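PDB 2BBE: antibiotic biosynthesis monooxygenase family protein, which probably acts as an oxidoreductase of the monooxygenase kind, like other antibiotic biosynthesis monooxygenases. Local coordinates for the interface of chains A and B and the interface of chains A and C. Coordinates in Å, arbitrary orientation; residue numbers count along the deposited sequence, not the author numbering. Chains: chain A/B/C, hypothetical protein SO0527.

Contact 1: the interface of chains A and B. Residues chain A 9, 103-104, 106; chain B 52-54.
B:Val54 turns CG1 anti to its carbonyl carbon (chi1 -70°), which sets that methyl toward A:Val106 and leaves CG2 to face A:Ile9 and the carbonyl of A:His104. A:Val106 answers with CG1 anti to the backbone N, leaving A:Val106 CG2 to meet B:Val54 CG1 at 3.6 Å, the two side chains roughly perpendicular. A:Ile9 brings its CG2 and CD1 methyls to B:Val54 CG2, A:Ile9 CD1 at 4.0 Å. Beta-branched residues suit this place: each carries two carbon branches on CB, close to the extended backbone, and can pack against neighbours in different directions. B:Leu52, whose longer side chain carries its methyls farther from the backbone, runs parallel to A:Val106, with CD2 near A:Val106 CG1. B:Asn53 CB sits over one face of the A:Tyr103 ring, toward its rim, 3.6 Å from A:Tyr103 CD2, so the aliphatic part of the asparagine carries the contact while its amide plane stands 68° from the ring.

Antiparallel pairing of strand 97-107 of chain A with strand 47-55 of chain B fixes the register. A:His104 and B:Val54 exchange two backbone bonds, B:Val54 N to A:His104 O at 2.8 Å and A:His104 N to B:Val54 O at 2.9 Å. A:Val106 N gives a nearly straight bond (170° at H) to B:Leu52 O, although it approaches from above that carbonyl plane. Beyond it, a water bridges A:Val106 O and B:Leu52 N, continuing the pairing where the backbones no longer bond directly. Repeated by two-fold symmetry, the site extends the sheet across the chains and probably holds a dimer together.

Contact 2: the interface of chains A and C. Residues chain A 8, 10, 107; chain C 42-44.
The C-terminal end of strand 97-107 and the short strand 8-9 of chain A, with the loop residue A:Asn10, meet the end of helix 38-42 and the loop just after it in chain C. A:Ile107 carries most of the apolar contact. Its CG2 methyl is anti to the backbone N while CG1 is anti to the carbonyl carbon (chi1 -54°), and A:Ile107 CG2 is 3.7 Å from C:Arg43 CG. The two side chains run antiparallel as they pass. A:Ile107 CG2 also lies 4.0 Å from C:Arg42 CB and sits over one face of the C:Arg42 guanidinium, toward its rim. That arginine bends at chi3 (59°), which folds the flat group back toward the isoleucine, so stem and guanidinium face both meet the one methyl.

Arginine suits position C:Arg43 because its long aliphatic stem can pack on a methyl while its charged head reaches farther along. The C:Arg43 chain is extended from CG to NE, and one face of its guanidinium looks toward the carbonyl A:Ile107 O, again near the rim. The extended A:Lys8 chain runs past the backbone carbonyl of C:Arg43, A:Lys8 CD 3.9 Å from C:Arg43 O, so its methylenes add cover beside the loop. A:Asn10 ND2 lies at a similar distance from C:Glu44 O, near but not bonded. The patch lies at the C-terminal end of strand 97-107 and beside strand 8-9 of chain A, against the turn that follows helix 38-42 of chain C.

Contact 1: the interface of chains A and B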
ATOM      1  N   ILE A   9      -6.736 -17.295  -2.273  1.00 14.79           N
ATOM      2  CA  ILE A   9      -7.679 -16.180  -2.341  1.00 14.89           C
ATOM      3  C   ILE A   9      -7.987 -15.694  -0.908  1.00 14.57           C
ATOM      4  O   ILE A   9      -8.321 -16.488  -0.031  1.00 13.98           O
ATOM      5  CB  ILE A   9      -8.973 -16.585  -3.096  1.00 15.48           C
ATOM      6  CG1 ILE A   9      -8.643 -17.057  -4.528  1.00 15.34           C
ATOM      7  CG2 ILE A   9      -9.976 -15.391  -3.142  1.00 15.47           C
ATOM      8  CD1 ILE A   9      -9.832 -17.683  -5.284  1.00 15.29           C
ATOM      9  N   TYR A 103     -13.927  -7.507  -5.970  1.00  8.61           N
ATOM     10  CA  TYR A 103     -12.995  -8.603  -6.100  1.00  8.21           C
ATOM     11  C   TYR A 103     -12.541  -9.099  -4.721  1.00  9.30           C
ATOM     12  O   TYR A 103     -12.652  -8.362  -3.728  1.00  9.55           O
ATOM     13  CB  TYR A 103     -11.730  -8.085  -6.779  1.00  8.94           C
ATOM     14  CG  TYR A 103     -11.853  -7.642  -8.218  1.00  8.09           C
ATOM     15  CD1 TYR A 103     -12.190  -6.313  -8.548  1.00  9.57           C
ATOM     16  CD2 TYR A 103     -11.549  -8.531  -9.255  1.00  9.37           C
ATOM     17  CE1 TYR A 103     -12.243  -5.894  -9.900  1.00  9.74           C
ATOM     18  CE2 TYR A 103     -11.617  -8.130 -10.602  1.00  8.83           C
ATOM     19  CZ  TYR A 103     -11.957  -6.815 -10.911  1.00  9.41           C
ATOM     20  OH  TYR A 103     -11.999  -6.422 -12.234  1.00  9.80           O
ATOM     21  N   HIS A 104     -12.007 -10.324  -4.689  1.00  9.36           N
ATOM     22  CA  HIS A 104     -11.122 -10.807  -3.623  1.00 10.44           C
ATOM     23  C   HIS A 104      -9.701 -10.871  -4.170  1.00 10.97           C
ATOM     24  O   HIS A 104      -9.478 -11.240  -5.344  1.00 10.75           O
ATOM     25  CB  HIS A 104     -11.517 -12.213  -3.165  1.00 10.58           C
ATOM     26  CG  HIS A 104     -12.792 -12.249  -2.387  1.00 11.46           C
ATOM     27  ND1 HIS A 104     -13.847 -13.054  -2.737  1.00 11.77           N
ATOM     28  CD2 HIS A 104     -13.179 -11.580  -1.275  1.00 11.05           C
ATOM     29  CE1 HIS A 104     -14.832 -12.891  -1.873  1.00 13.88           C
ATOM     30  NE2 HIS A 104     -14.456 -11.992  -0.983  1.00 11.27           N
ATOM     31  N   VAL A 106      -5.973 -12.262  -4.698  1.00 12.28           N
ATOM     32  CA  VAL A 106      -5.226 -13.523  -4.805  1.00 12.78           C
ATOM     33  C   VAL A 106      -3.775 -13.291  -4.348  1.00 12.88           C
ATOM     34  O   VAL A 106      -3.036 -12.506  -4.965  1.00 13.43           O
ATOM     35  CB  VAL A 106      -5.197 -14.057  -6.271  1.00 12.85           C
ATOM     36  CG1 VAL A 106      -4.410 -15.412  -6.368  1.00 13.49           C
ATOM     37  CG2 VAL A 106      -6.599 -14.185  -6.820  1.00 13.00           C
TER
ATOM     38  N   LEU B  52      -3.044  -9.317  -7.713  1.00  9.62           N
ATOM     39  CA  LEU B  52      -4.002 -10.096  -8.502  1.00  9.37           C
ATOM     40  C   LEU B  52      -5.339 -10.238  -7.753  1.00  9.25           C
ATOM     41  O   LEU B  52      -5.366 -10.337  -6.522  1.00  9.77           O
ATOM     42  CB  LEU B  52      -3.404 -11.482  -8.811  1.00  8.74           C
ATOM     43  CG  LEU B  52      -4.135 -12.365  -9.837  1.00  9.79           C
ATOM     44  CD1 LEU B  52      -4.274 -11.654 -11.219  1.00 10.51           C
ATOM     45  CD2 LEU B  52      -3.395 -13.710  -9.967  1.00  8.69           C
ATOM     46  N   ASN B  53      -6.439 -10.244  -8.502  1.00  9.19           N
ATOM     47  CA  ASN B  53      -7.782 -10.156  -7.929  1.00  9.80           C
ATOM     48  C   ASN B  53      -8.755 -10.992  -8.769  1.00 10.23           C
ATOM     49  O   ASN B  53      -8.677 -10.991 -10.016  1.00 10.30           O
ATOM     50  CB  ASN B  53      -8.259  -8.691  -7.919  1.00  9.40           C
ATOM     51  CG  ASN B  53      -7.244  -7.734  -7.271  1.00 11.86           C
ATOM     52  OD1 ASN B  53      -6.323  -7.213  -7.931  1.00 15.43           O
ATOM     53  ND2 ASN B  53      -7.395  -7.524  -5.988  1.00  7.70           N
ATOM     54  N   VAL B  54      -9.664 -11.698  -8.100  1.00  9.62           N
ATOM     55  CA  VAL B  54     -10.714 -12.458  -8.783  1.00 10.37           C
ATOM     56  C   VAL B  54     -12.065 -11.804  -8.521  1.00 10.04           C
ATOM     57  O   VAL B  54     -12.404 -11.466  -7.367  1.00  8.67           O
ATOM     58  CB  VAL B  54     -10.730 -13.969  -8.366  1.00 10.75           C
ATOM     59  CG1 VAL B  54      -9.503 -14.645  -8.938  1.00 12.81           C
ATOM     60  CG2 VAL B  54     -10.759 -14.142  -6.819  1.00 11.36           C
TER
HETATM   61  O   HOH W   1      -2.031 -10.174  -5.101  1.00  8.56           O

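Contact 2: the interface of chains A and C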
ATOM      1  N   LYS A   8      -3.430 -18.291  -2.684  1.00 16.76           N
ATOM      2  CA  LYS A   8      -4.611 -18.376  -1.835  1.00 16.23           C
ATOM      3  C   LYS A   8      -5.444 -17.108  -2.004  1.00 15.75           C
ATOM      4  O   LYS A   8      -4.921 -15.993  -1.875  1.00 15.05           O
ATOM      5  CB  LYS A   8      -4.225 -18.559  -0.363  1.00 15.91           C
ATOM      6  CG  LYS A   8      -5.423 -18.550   0.601  1.00 16.10           C
ATOM      7  CD  LYS A   8      -5.020 -18.953   2.010  1.00 17.44           C
ATOM      8  CE  LYS A   8      -6.217 -19.008   2.943  1.00 20.56           C
ATOM      9  NZ  LYS A   8      -5.852 -19.523   4.308  1.00 26.15           N
ATOM     10  N   ASN A  10      -7.839 -14.397  -0.667  1.00 13.65           N
ATOM     11  CA  ASN A  10      -8.267 -13.802   0.597  1.00 13.85           C
ATOM     12  C   ASN A  10      -9.782 -13.612   0.520  1.00 13.94           C
ATOM     13  O   ASN A  10     -10.279 -12.799  -0.270  1.00 14.12           O
ATOM     14  CB  ASN A  10      -7.535 -12.471   0.832  1.00 13.45           C
ATOM     15  CG  ASN A  10      -7.899 -11.805   2.152  1.00 14.15           C
ATOM     16  OD1 ASN A  10      -9.045 -11.804   2.582  1.00 12.86           O
ATOM     17  ND2 ASN A  10      -6.915 -11.176   2.769  1.00 12.76           N
ATOM     18  N   ILE A 107      -3.381 -13.987  -3.287  1.00 12.24           N
ATOM     19  CA  ILE A 107      -2.036 -13.892  -2.730  1.00 12.27           C
ATOM     20  C   ILE A 107      -1.164 -15.021  -3.270  1.00 13.17           C
ATOM     21  O   ILE A 107      -1.483 -16.198  -3.086  1.00 12.75           O
ATOM     22  CB  ILE A 107      -2.079 -13.937  -1.164  1.00 12.31           C
ATOM     23  CG1 ILE A 107      -3.040 -12.846  -0.615  1.00 14.38           C
ATOM     24  CG2 ILE A 107      -0.670 -13.766  -0.569  1.00 12.78           C
ATOM     25  CD1 ILE A 107      -2.514 -11.379  -0.822  1.00 15.53           C
TER
ATOM     26  N   ARG C  42       1.305 -13.210   4.677  1.00 10.94           N
ATOM     27  CA  ARG C  42       0.583 -12.467   3.653  1.00 11.91           C
ATOM     28  C   ARG C  42      -0.724 -13.175   3.294  1.00 11.81           C
ATOM     29  O   ARG C  42      -1.680 -12.527   2.850  1.00 11.20           O
ATOM     30  CB  ARG C  42       1.460 -12.238   2.412  1.00 11.33           C
ATOM     31  CG  ARG C  42       2.626 -11.246   2.662  1.00 12.86           C
ATOM     32  CD  ARG C  42       3.478 -10.968   1.407  1.00 13.35           C
ATOM     33  NE  ARG C  42       2.677 -10.423   0.312  1.00 16.12           N
ATOM     34  CZ  ARG C  42       2.402 -11.044  -0.831  1.00 17.13           C
ATOM     35  NH1 ARG C  42       2.888 -12.257  -1.095  1.00 18.42           N
ATOM     36  NH2 ARG C  42       1.619 -10.445  -1.716  1.00 18.41           N
ATOM     37  N   ARG C  43      -0.762 -14.495   3.509  1.00 11.02           N
ATOM     38  CA  ARG C  43      -1.948 -15.311   3.218  1.00 11.66           C
ATOM     39  C   ARG C  43      -2.988 -15.328   4.359  1.00 11.45           C
ATOM     40  O   ARG C  43      -4.052 -15.933   4.206  1.00 10.90           O
ATOM     41  CB  ARG C  43      -1.535 -16.747   2.846  1.00 10.96           C
ATOM     42  CG  ARG C  43      -0.946 -16.865   1.439  1.00 13.37           C
ATOM     43  CD  ARG C  43      -0.137 -18.180   1.263  1.00 13.77           C
ATOM     44  NE  ARG C  43       0.310 -18.365  -0.124  1.00 16.01           N
ATOM     45  CZ  ARG C  43       1.341 -17.732  -0.698  1.00 17.23           C
ATOM     46  NH1 ARG C  43       2.070 -16.820  -0.025  1.00 14.29           N
ATOM     47  NH2 ARG C  43       1.639 -18.004  -1.970  1.00 18.07           N
ATOM     48  N   GLU C  44      -2.676 -14.674   5.485  1.00 10.71           N
ATOM     49  CA  GLU C  44      -3.639 -14.473   6.584  1.00 11.91           C
ATOM     50  C   GLU C  44      -4.766 -13.530   6.125  1.00 10.89           C
ATOM     51  O   GLU C  44      -4.494 -12.479   5.552  1.00 10.97           O
ATOM     52  CB  GLU C  44      -2.935 -13.862   7.810  1.00 11.05           C
ATOM     53  CG  GLU C  44      -2.056 -14.824   8.634  1.00 13.06           C
ATOM     54  CD  GLU C  44      -1.195 -14.086   9.672  1.00 15.37           C
ATOM     55  OE1 GLU C  44      -1.565 -12.955  10.085  1.00 17.53           O
ATOM     56  OE2 GLU C  44      -0.121 -14.600  10.056  1.00 16.94           O
TER

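The C-alpha centres of contact 1 and contact 2 are about 10 Å apart, and chain A uses the same two elements in both: strand 8-9 and the end of strand 97-107. Successive residues are shared out between partners, A:Val106 and A:Ile9 serving chain B while A:Ile107 and A:Lys8 serve chain C. Contact 1 is built on backbone pairing, whereas contact 2 is mostly side-chain packing. Two different two-fold interfaces beside each other could build the four-chain deposited assembly from dimers, though this arrangement may not be the one the protein adopts in solution.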